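Local coordinates for protein DNA ligase (Archaeoglobus fulgidus, PDB 3GDE) that probably seals nicks in double-stranded DNA during replication, recombination and repair, using ATP and releasing AMP and diphosphate, at residues Leu68-Leu73 / Glu83-Ile88; Arg484-Ser489 / Glu496-Tyr501. All blocks are in the same frame, centred on the assembly; numbering follows the deposited sequence.

Interaction 1: Leu68-Leu73 / Glu83-Ile88; sequences LLYEAL and EIESMI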
# COMPACT_ATOMS: atom_id res chain seq x y z
N LEU A 68 -18.16 -6.76 12.00
CA LEU A 68 -18.15 -8.23 12.08
C LEU A 68 -17.44 -8.73 13.31
O LEU A 68 -17.87 -9.71 13.93
CB LEU A 68 -17.52 -8.85 10.82
CG LEU A 68 -18.43 -9.08 9.62
CD1 LEU A 68 -19.03 -7.77 9.13
CD2 LEU A 68 -17.67 -9.76 8.51
N LEU A 69 -16.35 -8.06 13.68
CA LEU A 69 -15.62 -8.38 14.91
C LEU A 69 -16.47 -8.18 16.17
O LEU A 69 -16.45 -9.02 17.08
CB LEU A 69 -14.31 -7.57 15.01
CG LEU A 69 -12.99 -8.21 14.59
CD1 LEU A 69 -13.16 -9.20 13.45
CD2 LEU A 69 -11.96 -7.16 14.23
N TYR A 70 -17.19 -7.06 16.21
CA TYR A 70 -18.11 -6.77 17.31
C TYR A 70 -19.15 -7.88 17.54
O TYR A 70 -19.32 -8.35 18.66
CB TYR A 70 -18.80 -5.42 17.11
CG TYR A 70 -17.97 -4.23 17.53
CD1 TYR A 70 -17.68 -3.21 16.62
CD2 TYR A 70 -17.48 -4.12 18.82
CE1 TYR A 70 -16.92 -2.11 16.99
CE2 TYR A 70 -16.71 -3.03 19.21
CZ TYR A 70 -16.44 -2.03 18.29
OH TYR A 70 -15.69 -0.95 18.68
N GLU A 71 -19.83 -8.28 16.47
CA GLU A 71 -20.83 -9.34 16.54
C GLU A 71 -20.25 -10.67 17.03
O GLU A 71 -20.89 -11.36 17.83
CB GLU A 71 -21.51 -9.54 15.19
CG GLU A 71 -22.03 -8.26 14.53
CD GLU A 71 -23.43 -7.87 14.99
OE1 GLU A 71 -23.58 -7.39 16.14
OE2 GLU A 71 -24.38 -8.02 14.20
N ALA A 72 -19.06 -11.03 16.55
CA ALA A 72 -18.39 -12.27 16.98
C ALA A 72 -18.04 -12.20 18.46
O ALA A 72 -18.23 -13.17 19.19
CB ALA A 72 -17.15 -12.55 16.13
N LEU A 73 -17.52 -11.06 18.89
CA LEU A 73 -17.17 -10.83 20.29
C LEU A 73 -18.41 -10.84 21.19
O LEU A 73 -18.36 -11.33 22.31
CB LEU A 73 -16.35 -9.54 20.44
CG LEU A 73 -14.90 -9.60 19.94
CD1 LEU A 73 -14.25 -8.23 19.84
CD2 LEU A 73 -14.04 -10.52 20.81
N GLU A 83 -21.66 -2.19 24.99
CA GLU A 83 -20.62 -2.30 26.02
C GLU A 83 -19.22 -2.56 25.44
O GLU A 83 -18.24 -1.99 25.91
CB GLU A 83 -20.98 -3.35 27.07
CG GLU A 83 -20.08 -3.32 28.31
CD GLU A 83 -20.58 -4.22 29.45
OE1 GLU A 83 -21.78 -4.60 29.46
OE2 GLU A 83 -19.76 -4.54 30.33
N ILE A 84 -19.13 -3.43 24.43
CA ILE A 84 -17.84 -3.73 23.78
C ILE A 84 -17.28 -2.47 23.08
O ILE A 84 -16.07 -2.26 23.06
CB ILE A 84 -17.95 -4.90 22.75
CG1 ILE A 84 -18.60 -6.14 23.40
CG2 ILE A 84 -16.58 -5.23 22.17
CD1 ILE A 84 -18.78 -7.35 22.49
N GLU A 85 -18.18 -1.65 22.53
CA GLU A 85 -17.80 -0.38 21.91
C GLU A 85 -17.27 0.62 22.94
O GLU A 85 -16.25 1.27 22.70
CB GLU A 85 -18.96 0.19 21.09
CG GLU A 85 -19.22 -0.64 19.82
CD GLU A 85 -20.55 -0.36 19.15
OE1 GLU A 85 -21.41 0.31 19.75
OE2 GLU A 85 -20.73 -0.82 18.00
N SER A 86 -17.91 0.71 24.10
CA SER A 86 -17.38 1.59 25.15
C SER A 86 -16.03 1.08 25.65
O SER A 86 -15.17 1.88 26.02
CB SER A 86 -18.38 1.76 26.30
OG SER A 86 -18.19 0.77 27.30
N MET A 87 -15.85 -0.24 25.66
CA MET A 87 -14.57 -0.85 26.02
C MET A 87 -13.44 -0.47 25.05
O MET A 87 -12.31 -0.26 25.49
CB MET A 87 -14.70 -2.37 26.12
CG MET A 87 -15.54 -2.89 27.29
SD MET A 87 -15.72 -4.70 27.26
CE MET A 87 -14.13 -5.20 27.96
N ILE A 88 -13.72 -0.38 23.75
CA ILE A 88 -12.70 0.04 22.78
C ILE A 88 -12.20 1.46 23.04
O ILE A 88 -11.02 1.74 22.88
CB ILE A 88 -13.12 -0.16 21.28
CG1 ILE A 88 -11.89 -0.49 20.43
CG2 ILE A 88 -13.88 1.07 20.72
CD1 ILE A 88 -12.13 -0.52 18.93
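The ring of Tyr70 takes Glu85 over one face and Ile84 at its edge and carries most of the contact between helices 66-77 and 81-91. One face takes a CH-pi contact: Glu85 CG lies 3.7 Å from the centroid of the Tyr70 ring, 24° off the normal and displaced toward the CE2-CZ side. Glu85 crosses the ring at about a right angle, and its extended chain beyond CG carries the carboxylate past the ring, with the two planes nearly perpendicular; Glu85 OE2 forms a salt bridge with Arg81.

The remaining contacts are van der Waals packing by isoleucine methyl groups and Leu73. At the ring edge, in plane, Ile84 CG2 approaches Tyr70 CD2 at 3.6 Å. Ile84 can serve two residues because its branches part: CG2 stands anti to the backbone N and faces the tyrosine, whereas the other arm runs on to CD1, 3.9 Å from Leu73 CB. Farther along helix 81-91, Ile88 CG2 packs against Tyr70 OH at 3.4 Å, with Ile88 CD1 also close to that hydroxyl. Leu94 of helix 94-108 touches both Tyr70 and Ile88.

The two short helical segments run at 118° to each other, their axes 10.7 Å apart at closest approach, and the long tyrosine side chain spans much of that separation. A serine in place of Tyr70 would probably open a gap between the helices, leaving Glu85 CG without its ring face and Ile84 CG2 without its neighbour. This corner of the all-helical N-terminal region is thus joined by a largely apolar interface, with the charge of Glu85 probably balanced by Arg81.

Interaction 2: Arg484-Ser489 / Glu496-Tyr501; sequences RPLIVS and EFIPKY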
# COMPACT_ATOMS: atom_id res chain seq x y z
N ARG A 484 -16.68 7.01 12.35
CA ARG A 484 -17.36 6.74 13.61
C ARG A 484 -17.00 5.37 14.24
O ARG A 484 -16.60 5.34 15.39
CB ARG A 484 -18.88 6.93 13.46
CG ARG A 484 -19.64 6.88 14.77
CD ARG A 484 -21.13 7.19 14.59
NE ARG A 484 -21.43 8.58 14.95
CZ ARG A 484 -21.95 9.49 14.12
NH1 ARG A 484 -22.25 9.17 12.86
NH2 ARG A 484 -22.18 10.72 14.57
N PRO A 485 -17.13 4.26 13.47
CA PRO A 485 -16.82 2.93 14.03
C PRO A 485 -15.37 2.77 14.50
O PRO A 485 -15.08 1.92 15.34
CB PRO A 485 -17.07 1.97 12.86
CG PRO A 485 -17.93 2.73 11.92
CD PRO A 485 -17.55 4.16 12.06
N LEU A 486 -14.48 3.60 13.96
CA LEU A 486 -13.05 3.50 14.21
C LEU A 486 -12.59 4.34 15.39
O LEU A 486 -11.40 4.38 15.68
CB LEU A 486 -12.26 3.88 12.95
CG LEU A 486 -12.58 3.19 11.61
CD1 LEU A 486 -11.55 3.62 10.58
CD2 LEU A 486 -12.62 1.66 11.72
N ILE A 487 -13.53 5.01 16.08
CA ILE A 487 -13.16 5.85 17.22
C ILE A 487 -12.71 4.99 18.40
O ILE A 487 -13.44 4.11 18.88
CB ILE A 487 -14.25 6.87 17.65
CG1 ILE A 487 -14.42 7.97 16.58
CG2 ILE A 487 -13.89 7.50 19.01
CD1 ILE A 487 -15.71 8.79 16.70
N VAL A 488 -11.50 5.27 18.85
CA VAL A 488 -10.78 4.42 19.76
C VAL A 488 -10.36 5.26 20.98
O VAL A 488 -9.86 4.76 21.99
CB VAL A 488 -9.61 3.77 18.97
CG1 VAL A 488 -8.27 4.44 19.25
CG2 VAL A 488 -9.57 2.29 19.21
N SER A 489 -10.57 6.56 20.87
CA SER A 489 -10.34 7.50 21.96
C SER A 489 -11.24 8.70 21.70
O SER A 489 -11.33 9.17 20.56
CB SER A 489 -8.87 7.92 22.03
OG SER A 489 -8.67 9.03 22.90
N GLU A 496 -9.46 9.88 18.42
CA GLU A 496 -8.41 9.16 17.72
C GLU A 496 -9.04 7.99 16.98
O GLU A 496 -10.03 7.41 17.44
CB GLU A 496 -7.31 8.71 18.69
CG GLU A 496 -6.57 9.88 19.37
CD GLU A 496 -5.57 9.46 20.46
OE1 GLU A 496 -4.97 10.36 21.10
OE2 GLU A 496 -5.38 8.24 20.68
N PHE A 497 -8.47 7.66 15.82
CA PHE A 497 -8.96 6.55 15.00
C PHE A 497 -7.96 5.42 14.89
O PHE A 497 -6.74 5.63 14.98
CB PHE A 497 -9.28 7.03 13.57
CG PHE A 497 -10.19 8.19 13.51
CD1 PHE A 497 -9.74 9.41 13.03
CD2 PHE A 497 -11.51 8.09 13.95
CE1 PHE A 497 -10.59 10.50 12.98
CE2 PHE A 497 -12.36 9.18 13.91
CZ PHE A 497 -11.90 10.39 13.43
N ILE A 498 -8.49 4.21 14.69
CA ILE A 498 -7.76 3.09 14.10
C ILE A 498 -7.28 3.55 12.72
O ILE A 498 -8.09 3.91 11.88
CB ILE A 498 -8.67 1.85 13.92
CG1 ILE A 498 -9.11 1.29 15.27
CG2 ILE A 498 -7.99 0.76 13.07
CD1 ILE A 498 -10.43 0.56 15.21
N PRO A 499 -5.95 3.57 12.50
CA PRO A 499 -5.42 3.97 11.19
C PRO A 499 -5.96 3.08 10.06
O PRO A 499 -5.87 1.86 10.14
CB PRO A 499 -3.90 3.81 11.35
CG PRO A 499 -3.70 3.03 12.62
CD PRO A 499 -4.89 3.27 13.47
N LYS A 500 -6.53 3.70 9.03
CA LYS A 500 -7.31 2.98 8.03
C LYS A 500 -7.39 3.79 6.73
O LYS A 500 -7.01 3.33 5.66
CB LYS A 500 -8.71 2.71 8.58
CG LYS A 500 -9.30 1.36 8.27
CD LYS A 500 -10.20 1.38 7.08
CE LYS A 500 -11.38 0.44 7.28
NZ LYS A 500 -11.79 -0.20 6.00
N TYR A 501 -7.88 5.01 6.84
CA TYR A 501 -8.18 5.81 5.66
C TYR A 501 -7.06 6.78 5.33
O TYR A 501 -6.38 7.29 6.22
CB TYR A 501 -9.54 6.51 5.82
CG TYR A 501 -10.69 5.52 5.90
CD1 TYR A 501 -11.43 5.38 7.08
CD2 TYR A 501 -11.01 4.70 4.82
CE1 TYR A 501 -12.47 4.47 7.18
CE2 TYR A 501 -12.06 3.78 4.89
CZ TYR A 501 -12.78 3.67 6.08
OH TYR A 501 -13.84 2.76 6.16
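Three backbone hydrogen bonds join Leu486, Val488 and Ser489 to Ile498 and Glu496, in a beta hairpin of the C-terminal OB-fold domain that contains a classic beta bulge. Glu496 N donates to Ser489 O at 2.9 Å, and Val488 N to Glu496 O at 3.0 Å. The third bond, from Ile498 N to Leu486 O, is 3.1 Å long, and all three are fairly straight, 157° to 162° at the hydrogen. Val488 and Ser489 both face Glu496, which shifts the register by one residue between the non-hydrogen-bonded pair Ile487-Phe497 and the hydrogen-bonded pair Ser489-Glu496.

Leu486 O and Glu496 O each receive a second, weaker approach, from the CA-H groups of Phe497 and Ile487 respectively. The carbonyl of Leu486, the last residue of a 3-10 turn, is thereby gripped by two successive residues of the other segment.

Packing spreads from this backbone core. Ile487 and Phe497 lie side by side on the same face of the sheet and point the same way, with Ile487 CG1 3.6 Å from Phe497 CE2; Phe483 stacks on the phenylalanine ring, while Trp437 of strand 428-437 touches Ile487. Val488 crosses Ile498 at about a right angle. On the face opposite Ile487 and Phe497, Ser489 CB rests against Glu496 CB and the extended glutamate chain.

Beyond the paired strands, Leu486 reaches the end of the other segment. With CG anti to its carbonyl carbon (chi1 -53°), it sets CD1 against two successive residues and crosses both at about a right angle: Leu486 CD1 lies 3.6 Å from Lys500 CB and 3.6 Å from Tyr501 CE1.

How the interactions relate
From the N terminus, interaction 1 comes first: helix 66-77 turns back through a short connection into helix 81-91, closing a small helical loop within the N-terminal region. The chain then passes through the adenylation domain before interaction 2 closes the hairpin of strands 487-491 and 494-497 in the OB-fold domain. The two loops follow in series, neither nested nor crossed. Their centres are nonetheless only 14 Å apart, and they touch: Ile88 packs CG2 on Ile487 O and CD1 on Val488 CG2. Ile66 of helix 66-77 also meets Pro485 and Ile498, joining the N- and C-terminal domains, as befits the enzyme's closed conformation.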